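Long-range contact in basic helix-loop-helix, putative, expressed (Oryza sativa subsp. japonica, PDB 5LW0), which binds ADP-ribose through its macrodomain and probably takes part in DNA interstrand crosslink repair regulated by ADP-ribosylation: residues V171-T176 with E183-I188. Sequence-based numbering, arbitrary orientation.
Sequences VPLPST and EGVTHI
Val171 and Ile188 pair across two antiparallel strands at the edge of the macrodomain's mixed sheet, where strand 167-172 forms the outermost strand beside 187-192. They grip each other with two backbone bonds: Val171 N reaches Ile188 O at 2.8 Å, and Ile188 N returns to Val171 O at 2.9 Å, the latter in the carbonyl plane. Val171 O also takes a CA-H...O contact from His187 CA at 3.3 Å.

One step on, Pro172 faces His187 as a non-hydrogen-bonded pair; the proline N points away from strand 187-192, and its lack of an N-H costs this pairing nothing. The CD2 corner of the imidazole meets Pro172, 3.8 Å from its CA. Across CG from CD2, His187 ND1 is 2.9 Å from Thr186 OG1 in a hydrogen bond that either group could donate. As the strand pairing gives out, a third bond follows: the N-H of Leu173 points almost straight (174°) at Thr186 O, yet Leu173 N sits well above that carbonyl's plane, 49° out of it.

Leu173 fills the side of the pairing that Val171 and Ile188 also face. CG lies anti to the backbone N (chi1 -178°), and the two methyls then part, CD2 meeting Val185 CG1 at 3.9 Å and CD1 approaching Ile188 CD1 more loosely.

Further out, helix 178-183 spans the two segments, and its Leu179 touches both Leu173 and Val185. Helix 150-159 packs on Val171 and Ile188, while Ile144 of helix 139-148 also meets Ile188. Gly184, with positive phi, turns the chain out of helix 178-183 toward the returning strand, its O taking a hydrogen bond from Arg121 NH2; on the other segment, Leu173 O is hydrogen-bonded to His180 ND1.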
loop_
_atom_site.group_PDB
_atom_site.type_symbol
_atom_site.label_atom_id
_atom_site.label_comp_id
_atom_site.label_asym_id
_atom_site.label_seq_id
_atom_site.Cartn_x
_atom_site.Cartn_y
_atom_site.Cartn_z
ATOM N N VAL A 171 -8.190 5.564 6.718
ATOM C CA VAL A 171 -9.571 5.288 7.184
ATOM C C VAL A 171 -9.504 4.320 8.331
ATOM O O VAL A 171 -8.999 3.202 8.172
ATOM C CB VAL A 171 -10.398 4.683 6.044
ATOM C CG1 VAL A 171 -11.828 4.360 6.520
ATOM C CG2 VAL A 171 -10.431 5.636 4.833
ATOM N N PRO A 172 -10.108 4.670 9.490
ATOM C CA PRO A 172 -10.162 3.666 10.548
ATOM C C PRO A 172 -11.183 2.607 10.242
ATOM O O PRO A 172 -12.258 2.918 9.743
ATOM C CB PRO A 172 -10.586 4.455 11.799
ATOM C CG PRO A 172 -10.661 5.852 11.399
ATOM C CD PRO A 172 -10.643 5.957 9.908
ATOM N N LEU A 173 -10.805 1.350 10.444
ATOM C CA LEU A 173 -11.658 0.215 10.089
ATOM C C LEU A 173 -12.454 -0.213 11.341
ATOM O O LEU A 173 -11.848 -0.583 12.327
ATOM C CB LEU A 173 -10.800 -0.973 9.621
ATOM C CG LEU A 173 -11.577 -2.200 9.183
ATOM C CD1 LEU A 173 -12.467 -1.941 7.988
ATOM C CD2 LEU A 173 -10.680 -3.382 8.903
ATOM N N PRO A 174 -13.803 -0.114 11.289
ATOM C CA PRO A 174 -14.596 -0.501 12.455
ATOM C C PRO A 174 -14.291 -1.884 12.947
ATOM O O PRO A 174 -14.027 -2.792 12.153
ATOM C CB PRO A 174 -16.023 -0.417 11.926
ATOM C CG PRO A 174 -15.953 0.628 10.877
ATOM C CD PRO A 174 -14.634 0.359 10.204
ATOM N N SER A 175 -14.319 -2.063 14.268
ATOM C CA SER A 175 -13.984 -3.329 14.873
ATOM C C SER A 175 -14.953 -4.449 14.466
ATOM O O SER A 175 -14.629 -5.630 14.526
ATOM C CB SER A 175 -13.965 -3.168 16.373
ATOM O OG SER A 175 -13.227 -4.194 16.955
ATOM N N THR A 176 -16.113 -4.070 13.984
ATOM C CA THR A 176 -17.095 -5.045 13.516
ATOM C C THR A 176 -16.715 -5.683 12.187
ATOM O O THR A 176 -17.326 -6.662 11.747
ATOM C CB THR A 176 -18.480 -4.355 13.341
ATOM O OG1 THR A 176 -18.324 -3.156 12.586
ATOM C CG2 THR A 176 -19.082 -4.001 14.676
ATOM N N GLU A 183 -7.939 -10.516 11.182
ATOM C CA GLU A 183 -6.550 -10.180 10.850
ATOM C C GLU A 183 -5.945 -9.060 11.696
ATOM O O GLU A 183 -4.741 -8.789 11.562
ATOM C CB GLU A 183 -6.433 -9.814 9.378
ATOM C CG GLU A 183 -7.054 -10.824 8.422
ATOM C CD GLU A 183 -6.396 -12.210 8.443
ATOM O OE1 GLU A 183 -5.197 -12.328 8.796
ATOM O OE2 GLU A 183 -7.090 -13.177 8.031
ATOM N N GLY A 184 -6.736 -8.427 12.563
ATOM C CA GLY A 184 -6.229 -7.406 13.457
ATOM C C GLY A 184 -6.050 -6.025 12.795
ATOM O O GLY A 184 -5.492 -5.127 13.410
ATOM N N VAL A 185 -6.567 -5.876 11.590
ATOM C CA VAL A 185 -6.406 -4.616 10.830
ATOM C C VAL A 185 -7.282 -3.538 11.524
ATOM O O VAL A 185 -8.517 -3.729 11.752
ATOM C CB VAL A 185 -6.806 -4.777 9.398
ATOM C CG1 VAL A 185 -6.809 -3.445 8.656
ATOM C CG2 VAL A 185 -5.929 -5.784 8.674
ATOM N N THR A 186 -6.659 -2.404 11.820
ATOM C CA THR A 186 -7.323 -1.276 12.478
ATOM C C THR A 186 -7.502 -0.053 11.532
ATOM O O THR A 186 -8.322 0.816 11.800
ATOM C CB THR A 186 -6.538 -0.810 13.707
ATOM O OG1 THR A 186 -5.234 -0.360 13.309
ATOM C CG2 THR A 186 -6.432 -1.878 14.760
ATOM N N HIS A 187 -6.736 -0.013 10.425
ATOM C CA HIS A 187 -6.792 1.098 9.487
ATOM C C HIS A 187 -6.438 0.625 8.118
ATOM O O HIS A 187 -5.590 -0.254 7.960
ATOM C CB HIS A 187 -5.751 2.207 9.870
ATOM C CG HIS A 187 -6.017 2.882 11.172
ATOM N ND1 HIS A 187 -5.659 2.331 12.382
ATOM C CD2 HIS A 187 -6.533 4.095 11.452
ATOM C CE1 HIS A 187 -6.016 3.136 13.350
ATOM N NE2 HIS A 187 -6.489 4.240 12.814
ATOM N N ILE A 188 -7.098 1.216 7.141
ATOM C CA ILE A 188 -6.762 1.025 5.747
ATOM C C ILE A 188 -6.407 2.382 5.169
ATOM O O ILE A 188 -7.117 3.338 5.387
ATOM C CB ILE A 188 -7.966 0.408 4.994
ATOM C CG1 ILE A 188 -8.159 -1.065 5.521
ATOM C CG2 ILE A 188 -7.760 0.482 3.495
ATOM C CD1 ILE A 188 -9.399 -1.690 5.079
#